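Local structure of NADPH-ferredoxin reductase FprA (Mycobacterium tuberculosis, 1LQT) at residues V9-S14 with M38-P43; Y102-Q107 with G358-G363. The protein transfers electrons between NADPH and ferredoxin by way of a bound FAD, and may supply electrons to cytochrome P450 systems. All coordinates share one frame; numbering follows the deposited sequence.

Contact 1 (V9-S14 with M38-P43); sequences VGSGPS and MLEMLP. With FAD (flavin-adenine dinucleotide), chain H.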
loop_
_atom_site.group_PDB
_atom_site.type_symbol
_atom_site.label_atom_id
_atom_site.label_comp_id
_atom_site.label_asym_id
_atom_site.label_seq_id
_atom_site.Cartn_x
_atom_site.Cartn_y
_atom_site.Cartn_z
ATOM N N VAL A 9 -6.491 -11.904 9.799
ATOM C CA VAL A 9 -5.341 -11.146 10.277
ATOM C C VAL A 9 -5.101 -10.036 9.280
ATOM O O VAL A 9 -4.717 -10.266 8.140
ATOM C CB VAL A 9 -4.113 -12.045 10.446
ATOM C CG1 VAL A 9 -2.947 -11.224 10.939
ATOM C CG2 VAL A 9 -4.456 -13.200 11.408
ATOM N N GLY A 10 -5.348 -8.811 9.734
ATOM C CA GLY A 10 -5.352 -7.628 8.920
ATOM C C GLY A 10 -6.767 -7.129 8.699
ATOM O O GLY A 10 -7.738 -7.880 8.814
ATOM N N SER A 11 -6.867 -5.840 8.333
ATOM C CA SER A 11 -8.167 -5.161 8.210
ATOM C C SER A 11 -8.209 -4.212 7.018
ATOM O O SER A 11 -8.968 -3.251 7.023
ATOM C CB SER A 11 -8.498 -4.442 9.503
ATOM O OG SER A 11 -7.625 -3.363 9.748
ATOM N N GLY A 12 -7.395 -4.497 6.011
ATOM C CA GLY A 12 -7.464 -3.786 4.759
ATOM C C GLY A 12 -8.532 -4.357 3.848
ATOM O O GLY A 12 -9.377 -5.154 4.244
ATOM N N PRO A 13 -8.523 -3.924 2.582
ATOM C CA PRO A 13 -9.529 -4.392 1.629
ATOM C C PRO A 13 -9.649 -5.893 1.521
ATOM O O PRO A 13 -10.759 -6.401 1.504
ATOM C CB PRO A 13 -9.074 -3.743 0.313
ATOM C CG PRO A 13 -8.331 -2.575 0.702
ATOM C CD PRO A 13 -7.626 -2.900 1.991
ATOM N N SER A 14 -8.558 -6.622 1.385
ATOM C CA SER A 14 -8.686 -8.060 1.193
ATOM C C SER A 14 -9.334 -8.722 2.412
ATOM O O SER A 14 -10.162 -9.608 2.252
ATOM C CB SER A 14 -7.350 -8.701 0.812
ATOM O OG SER A 14 -6.413 -8.748 1.859
ATOM N N MET A 38 -11.558 -10.182 13.441
ATOM C CA MET A 38 -10.532 -9.518 12.663
ATOM C C MET A 38 -9.517 -8.907 13.592
ATOM O O MET A 38 -9.870 -8.109 14.452
ATOM C CB MET A 38 -11.200 -8.459 11.797
ATOM C CG MET A 38 -10.257 -7.738 10.905
ATOM S SD MET A 38 -11.099 -6.566 9.790
ATOM C CE MET A 38 -11.814 -7.603 8.589
ATOM N N LEU A 39 -8.262 -9.317 13.442
ATOM C CA LEU A 39 -7.151 -8.879 14.265
ATOM C C LEU A 39 -6.259 -7.984 13.453
ATOM O O LEU A 39 -5.767 -8.390 12.416
ATOM C CB LEU A 39 -6.321 -10.104 14.701
ATOM C CG LEU A 39 -7.114 -11.237 15.362
ATOM C CD1 LEU A 39 -6.097 -12.275 15.901
ATOM C CD2 LEU A 39 -8.080 -10.845 16.348
ATOM N N GLU A 40 -6.010 -6.787 13.935
ATOM C CA GLU A 40 -5.286 -5.770 13.191
ATOM C C GLU A 40 -4.158 -5.214 14.031
ATOM O O GLU A 40 -4.336 -4.835 15.179
ATOM C CB GLU A 40 -6.244 -4.654 12.797
ATOM C CG GLU A 40 -5.580 -3.351 12.333
ATOM C CD GLU A 40 -4.671 -3.513 11.127
ATOM O OE1 GLU A 40 -5.094 -4.179 10.161
ATOM O OE2 GLU A 40 -3.546 -2.960 11.173
ATOM N N MET A 41 -2.996 -5.137 13.402
ATOM C CA MET A 41 -1.774 -4.624 13.996
ATOM C C MET A 41 -1.871 -3.194 14.567
ATOM O O MET A 41 -1.308 -2.892 15.604
ATOM C CB MET A 41 -0.709 -4.655 12.877
ATOM C CG MET A 41 0.576 -3.897 13.221
ATOM S SD MET A 41 1.977 -4.422 12.248
ATOM C CE MET A 41 1.617 -3.643 10.516
ATOM N N LEU A 42 -2.498 -2.330 13.779
ATOM C CA LEU A 42 -2.657 -0.934 14.155
ATOM C C LEU A 42 -3.920 -0.755 14.973
ATOM O O LEU A 42 -4.812 -1.596 14.962
ATOM C CB LEU A 42 -2.762 -0.068 12.890
ATOM C CG LEU A 42 -1.573 -0.176 11.952
ATOM C CD1 LEU A 42 -1.786 0.750 10.769
ATOM C CD2 LEU A 42 -0.257 0.139 12.617
ATOM N N PRO A 43 -4.056 0.365 15.675
ATOM C CA PRO A 43 -5.315 0.653 16.354
ATOM C C PRO A 43 -6.480 0.916 15.402
ATOM O O PRO A 43 -7.637 0.866 15.813
ATOM C CB PRO A 43 -4.990 1.920 17.168
ATOM C CG PRO A 43 -3.528 1.822 17.381
ATOM C CD PRO A 43 -2.996 1.297 16.093
HETATM P PA FAD H . -3.386 -3.730 3.073
HETATM O O1A FAD H . -1.957 -3.374 3.151
HETATM O O2A FAD H . -4.380 -2.721 2.629
HETATM O O5B FAD H . -3.868 -4.237 4.512
HETATM C C5B FAD H . -3.020 -5.090 5.291
HETATM C C4B FAD H . -3.445 -4.912 6.743
HETATM O O4B FAD H . -2.827 -5.956 7.491
HETATM C C3B FAD H . -2.995 -3.586 7.368
HETATM O O3B FAD H . -4.039 -2.940 8.059
HETATM C C2B FAD H . -1.867 -4.011 8.270
HETATM O O2B FAD H . -1.595 -3.156 9.357
HETATM C C1B FAD H . -2.325 -5.412 8.696
HETATM N N9A FAD H . -1.262 -6.282 9.180
HETATM C C8A FAD H . -0.058 -6.508 8.570
HETATM N N7A FAD H . 0.691 -7.367 9.250
HETATM C C5A FAD H . -0.057 -7.680 10.368
HETATM C C6A FAD H . 0.210 -8.518 11.453
HETATM N N6A FAD H . 1.309 -9.247 11.574
HETATM N N1A FAD H . -0.759 -8.619 12.404
HETATM C C2A FAD H . -1.918 -7.921 12.260
HETATM N N3A FAD H . -2.238 -7.107 11.247
HETATM C C4A FAD H . -1.274 -7.019 10.325
HETATM N N1 FAD H . -5.804 1.372 -4.869
HETATM C C2 FAD H . -6.838 2.070 -5.417
HETATM O O2 FAD H . -7.822 1.501 -5.849
HETATM N N3 FAD H . -6.742 3.450 -5.501
HETATM C C4 FAD H . -5.707 4.176 -4.989
HETATM O O4 FAD H . -5.699 5.426 -5.063
HETATM C C4X FAD H . -4.673 3.456 -4.381
HETATM N N5 FAD H . -3.602 4.113 -3.818
HETATM C C5X FAD H . -2.577 3.393 -3.262
HETATM C C6 FAD H . -1.493 4.043 -2.725
HETATM C C7 FAD H . -0.400 3.360 -2.221
HETATM C C7M FAD H . 0.757 4.114 -1.626
HETATM C C8 FAD H . -0.431 1.960 -2.233
HETATM C C8M FAD H . 0.738 1.165 -1.721
HETATM C C9 FAD H . -1.533 1.284 -2.753
HETATM C C9A FAD H . -2.615 1.983 -3.271
HETATM N N10 FAD H . -3.722 1.325 -3.818
HETATM C C10 FAD H . -4.757 2.054 -4.349
HETATM C "C1'" FAD H . -3.840 -0.162 -3.802
HETATM C "C2'" FAD H . -4.501 -0.655 -2.516
HETATM O "O2'" FAD H . -3.904 0.011 -1.432
HETATM C "C3'" FAD H . -4.305 -2.177 -2.384
HETATM O "O3'" FAD H . -4.934 -2.864 -3.461
HETATM C "C4'" FAD H . -4.937 -2.812 -1.145
HETATM O "O4'" FAD H . -4.882 -1.936 -0.023
HETATM C "C5'" FAD H . -4.244 -4.134 -0.809
HETATM O "O5'" FAD H . -5.049 -4.725 0.219
HETATM P P FAD H . -4.524 -5.793 1.269
HETATM O O1P FAD H . -5.718 -6.106 2.085
HETATM O O2P FAD H . -3.796 -6.933 0.632
HETATM O O3P FAD H . -3.424 -5.053 2.139
#
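The carboxylate of Glu40 is the flat group to look at first. Ser11 OG comes down on its OE1 from above the plane, 43° out of it, donating a 2.7 Å hydrogen bond. Leu42 N reaches OE2 on the anti side and closer to the plane. The cofactor's adenosine ribose supplies two more donors: FAD O3B gives a bond to Glu40 OE1 at 2.7 Å, and FAD O2B another to Glu40 OE2, also at 2.7 Å. Both carboxylate oxygens are thus gripped twice, which fixes the rotation of the group. The bend at chi2 (59°) turns the end of the Glu40 chain back to Ser11 and the sugar. The other flat group is the adenine; Val9 CG1 lies over one face of it, 3.7 Å from FAD C2A, and Met41 CB over the opposite face.

Beneath this, Val9 and Leu39 pair as neighbours in parallel strands, and Gly10 N closes a nearly straight bond to Leu39 O, 2.7 Å at 174°. This is the first beta-alpha-beta unit of a Rossmann-type dinucleotide fold, with the glycine-rich turn between strand 4-9 and helix 13-28 and an acidic residue on the second strand, Glu40, whose carboxylate holds the ribose. The cofactor leaves no room for a CB at Gly10 (O4B) or Gly12 (O5B), and the backbone angles of Gly10 call for glycine in any case. Gly12 is at the N-cap position of the helix, whose first turn offers Ser14 N and Ser14 OG to the same phosphate oxygen, OG to FAD O1P being 2.7 Å. On the side away from the cofactor Met38 SD packs against Ser11 CB at 3.4 Å. Met38 CG sits 3.3 Å from Gly10 O, a buried carbonyl oxygen without a hydrogen-bond partner in the model.

Contact 2 (Y102-Q107 with G358-G363); sequences YAVGAQ and GWIKRG. With FAD (flavin-adenine dinucleotide), chain H.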
loop_
_atom_site.group_PDB
_atom_site.type_symbol
_atom_site.label_atom_id
_atom_site.label_comp_id
_atom_site.label_asym_id
_atom_site.label_seq_id
_atom_site.Cartn_x
_atom_site.Cartn_y
_atom_site.Cartn_z
ATOM N N TYR A 102 -4.888 -14.895 6.448
ATOM C CA TYR A 102 -3.868 -13.865 6.526
ATOM C C TYR A 102 -4.065 -12.882 5.387
ATOM O O TYR A 102 -3.975 -13.239 4.221
ATOM C CB TYR A 102 -2.465 -14.506 6.512
ATOM C CG TYR A 102 -2.230 -15.167 7.832
ATOM C CD1 TYR A 102 -2.666 -16.459 8.077
ATOM C CD2 TYR A 102 -1.649 -14.484 8.889
ATOM C CE1 TYR A 102 -2.568 -17.018 9.323
ATOM C CE2 TYR A 102 -1.532 -15.045 10.136
ATOM C CZ TYR A 102 -2.008 -16.302 10.357
ATOM O OH TYR A 102 -1.923 -16.812 11.626
ATOM N N ALA A 103 -4.291 -11.622 5.764
ATOM C CA ALA A 103 -4.587 -10.521 4.871
ATOM C C ALA A 103 -3.663 -9.359 5.239
ATOM O O ALA A 103 -4.085 -8.210 5.378
ATOM C CB ALA A 103 -6.059 -10.136 4.985
ATOM N N VAL A 104 -2.373 -9.672 5.385
ATOM C CA VAL A 104 -1.430 -8.769 6.007
ATOM C C VAL A 104 -0.773 -7.793 5.041
ATOM O O VAL A 104 0.004 -6.931 5.449
ATOM C CB VAL A 104 -0.330 -9.552 6.756
ATOM C CG1 VAL A 104 -0.888 -10.258 7.972
ATOM C CG2 VAL A 104 0.446 -10.513 5.823
ATOM N N GLY A 105 -1.079 -7.916 3.762
ATOM C CA GLY A 105 -0.491 -7.000 2.786
ATOM C C GLY A 105 1.011 -7.124 2.724
ATOM O O GLY A 105 1.609 -8.161 3.061
ATOM N N ALA A 106 1.611 -6.039 2.258
ATOM C CA ALA A 106 3.035 -5.950 2.004
ATOM C C ALA A 106 3.542 -4.785 2.835
ATOM O O ALA A 106 3.348 -3.611 2.488
ATOM C CB ALA A 106 3.290 -5.738 0.497
ATOM N N GLN A 107 4.172 -5.089 3.962
ATOM C CA GLN A 107 4.502 -4.071 4.961
ATOM C C GLN A 107 5.866 -3.423 4.818
ATOM O O GLN A 107 6.147 -2.461 5.524
ATOM C CB GLN A 107 4.339 -4.659 6.355
ATOM C CG GLN A 107 2.931 -5.073 6.711
ATOM C CD GLN A 107 1.932 -3.953 6.540
ATOM O OE1 GLN A 107 2.137 -2.862 7.085
ATOM N NE2 GLN A 107 0.887 -4.199 5.792
ATOM N N GLY A 358 -5.239 -11.084 -0.788
ATOM C CA GLY A 358 -4.664 -9.767 -0.981
ATOM C C GLY A 358 -3.224 -9.809 -1.432
ATOM O O GLY A 358 -2.730 -10.787 -1.990
ATOM N N TRP A 359 -2.539 -8.706 -1.180
ATOM C CA TRP A 359 -1.156 -8.561 -1.610
ATOM C C TRP A 359 -0.189 -9.590 -1.038
ATOM O O TRP A 359 0.794 -9.883 -1.690
ATOM C CB TRP A 359 -0.698 -7.126 -1.334
ATOM C CG TRP A 359 -1.264 -6.137 -2.303
ATOM C CD1 TRP A 359 -2.230 -6.347 -3.228
ATOM C CD2 TRP A 359 -0.817 -4.800 -2.485
ATOM N NE1 TRP A 359 -2.417 -5.217 -3.986
ATOM C CE2 TRP A 359 -1.536 -4.261 -3.562
ATOM C CE3 TRP A 359 0.163 -4.009 -1.868
ATOM C CZ2 TRP A 359 -1.302 -2.990 -4.037
ATOM C CZ3 TRP A 359 0.401 -2.727 -2.375
ATOM C CH2 TRP A 359 -0.333 -2.253 -3.444
ATOM N N ILE A 360 -0.441 -10.135 0.146
ATOM C CA ILE A 360 0.444 -11.153 0.649
ATOM C C ILE A 360 0.320 -12.466 -0.152
ATOM O O ILE A 360 1.239 -13.272 -0.153
ATOM C CB ILE A 360 0.235 -11.387 2.172
ATOM C CG1 ILE A 360 1.455 -12.127 2.770
ATOM C CG2 ILE A 360 -1.047 -12.146 2.471
ATOM C CD1 ILE A 360 2.798 -11.386 2.707
ATOM N N LYS A 361 -0.823 -12.667 -0.787
ATOM C CA LYS A 361 -1.103 -13.816 -1.661
ATOM C C LYS A 361 -0.598 -13.601 -3.080
ATOM O O LYS A 361 0.032 -14.505 -3.645
ATOM C CB LYS A 361 -2.621 -14.080 -1.710
ATOM C CG LYS A 361 -3.113 -15.181 -2.708
ATOM C CD LYS A 361 -4.673 -15.185 -2.725
ATOM C CE LYS A 361 -5.276 -16.162 -3.733
ATOM N NZ LYS A 361 -6.776 -16.037 -3.754
ATOM N N ARG A 362 -0.934 -12.442 -3.648
ATOM C CA ARG A 362 -0.788 -12.154 -5.079
ATOM C C ARG A 362 0.388 -11.301 -5.434
ATOM O O ARG A 362 0.682 -11.143 -6.611
ATOM C CB ARG A 362 -1.996 -11.316 -5.531
ATOM C CG ARG A 362 -3.307 -11.928 -5.394
ATOM C CD ARG A 362 -4.330 -11.234 -6.222
ATOM N NE ARG A 362 -4.693 -9.988 -5.548
ATOM C CZ ARG A 362 -4.587 -8.775 -6.075
ATOM N NH1 ARG A 362 -4.157 -8.626 -7.318
ATOM N NH2 ARG A 362 -4.900 -7.693 -5.369
ATOM N N GLY A 363 1.044 -10.720 -4.460
ATOM C CA GLY A 363 2.039 -9.706 -4.711
ATOM C C GLY A 363 1.384 -8.331 -4.713
ATOM O O GLY A 363 0.174 -8.211 -4.787
HETATM P PA FAD H . -3.386 -3.730 3.073
HETATM O O1A FAD H . -1.957 -3.374 3.151
HETATM O O2A FAD H . -4.380 -2.721 2.629
HETATM O O5B FAD H . -3.868 -4.237 4.512
HETATM C C5B FAD H . -3.020 -5.090 5.291
HETATM C C4B FAD H . -3.445 -4.912 6.743
HETATM O O4B FAD H . -2.827 -5.956 7.491
HETATM C C3B FAD H . -2.995 -3.586 7.368
HETATM O O3B FAD H . -4.039 -2.940 8.059
HETATM C C2B FAD H . -1.867 -4.011 8.270
HETATM O O2B FAD H . -1.595 -3.156 9.357
HETATM C C1B FAD H . -2.325 -5.412 8.696
HETATM N N9A FAD H . -1.262 -6.282 9.180
HETATM C C8A FAD H . -0.058 -6.508 8.570
HETATM N N7A FAD H . 0.691 -7.367 9.250
HETATM C C5A FAD H . -0.057 -7.680 10.368
HETATM C C6A FAD H . 0.210 -8.518 11.453
HETATM N N6A FAD H . 1.309 -9.247 11.574
HETATM N N1A FAD H . -0.759 -8.619 12.404
HETATM C C2A FAD H . -1.918 -7.921 12.260
HETATM N N3A FAD H . -2.238 -7.107 11.247
HETATM C C4A FAD H . -1.274 -7.019 10.325
HETATM N N1 FAD H . -5.804 1.372 -4.869
HETATM C C2 FAD H . -6.838 2.070 -5.417
HETATM O O2 FAD H . -7.822 1.501 -5.849
HETATM N N3 FAD H . -6.742 3.450 -5.501
HETATM C C4 FAD H . -5.707 4.176 -4.989
HETATM O O4 FAD H . -5.699 5.426 -5.063
HETATM C C4X FAD H . -4.673 3.456 -4.381
HETATM N N5 FAD H . -3.602 4.113 -3.818
HETATM C C5X FAD H . -2.577 3.393 -3.262
HETATM C C6 FAD H . -1.493 4.043 -2.725
HETATM C C7 FAD H . -0.400 3.360 -2.221
HETATM C C7M FAD H . 0.757 4.114 -1.626
HETATM C C8 FAD H . -0.431 1.960 -2.233
HETATM C C8M FAD H . 0.738 1.165 -1.721
HETATM C C9 FAD H . -1.533 1.284 -2.753
HETATM C C9A FAD H . -2.615 1.983 -3.271
HETATM N N10 FAD H . -3.722 1.325 -3.818
HETATM C C10 FAD H . -4.757 2.054 -4.349
HETATM C "C1'" FAD H . -3.840 -0.162 -3.802
HETATM C "C2'" FAD H . -4.501 -0.655 -2.516
HETATM O "O2'" FAD H . -3.904 0.011 -1.432
HETATM C "C3'" FAD H . -4.305 -2.177 -2.384
HETATM O "O3'" FAD H . -4.934 -2.864 -3.461
HETATM C "C4'" FAD H . -4.937 -2.812 -1.145
HETATM O "O4'" FAD H . -4.882 -1.936 -0.023
HETATM C "C5'" FAD H . -4.244 -4.134 -0.809
HETATM O "O5'" FAD H . -5.049 -4.725 0.219
HETATM P P FAD H . -4.524 -5.793 1.269
HETATM O O1P FAD H . -5.718 -6.106 2.085
HETATM O O2P FAD H . -3.796 -6.933 0.632
HETATM O O3P FAD H . -3.424 -5.053 2.139
HETATM O O HOH W 1 -2.800 -9.193 1.912
#
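Ile360 carries CG1 anti to its backbone N (chi1 -162°), which sends that branch to Val104, whose CG2 sits between backbone N and carbonyl carbon. The two meet as CG2 of Val104 against CG1 of Ile360 at 3.6 Å. The same rotation of Val104 leaves CG1 for the cofactor, 3.5 Å from FAD N7A of the adenine. Ile360 also reaches across with its tip, CD1 lying 3.5 Å from Gly105 O, while its CG2 rests near Tyr102 O. Trp359, with CG anti to its carbonyl carbon (chi1 -75°), holds its indole along the chain of the FAD. One face carries FAD C5', 3.7 Å above the ring plane and offset toward the rim; Ala106 CB stands at the edge, near that plane, and Arg362 NH2 is at the edge as well.

The segments lie at the ends of strands 99-102 and 354-356, parallel neighbours in the sheet of the FAD-binding, Rossmann-like part: 102-107 starts on the last residue of the first and 358-363 comes just after the second. Helix 359-362 begins here with Gly358 as N-cap, and its first amide, Trp359 N, donates to FAD O2P at 2.8 Å. That helix start would favour the negative phosphate. One water ties the pieces together: it accepts from Gly105 N at 2.8 Å and from Ile360 N, and donates to FAD O2P. Gly105 and Gly358 both have positive phi, and a CB would strike FAD O1A at Gly105 and FAD O2P at Gly358. Gly358 O takes two bonds, from Lys361 N and Arg362 N. Gln107 NE2 folds back to Val104 O, 2.9 Å away, with Val104 O lying 21° out of the plane of the Gln107 amide. Trp359 touches the bound 4-oxo-NADP as well.

Contact 1 and contact 2, with centres about 11 Å apart, close on the same FAD from two sets of strand ends. They meet directly: Val9 O lies 2.8 Å from Ala103 N, a probable hydrogen bond from just beyond strand 99-102 to the last residue of strand 4-9, and Ser14 CB packs 3.4 Å from Gly358 CA. Between them the phosphate nearer the flavin is shared, one oxygen going to the helix start in 9-14 and another to the one in 358-363. At the adenine, the valines of 9-14 and 102-107 share one side of its plane. Contact 1 secures the ribose, whereas contact 2 runs along the cofactor toward the flavin and the bound nicotinamide derivative.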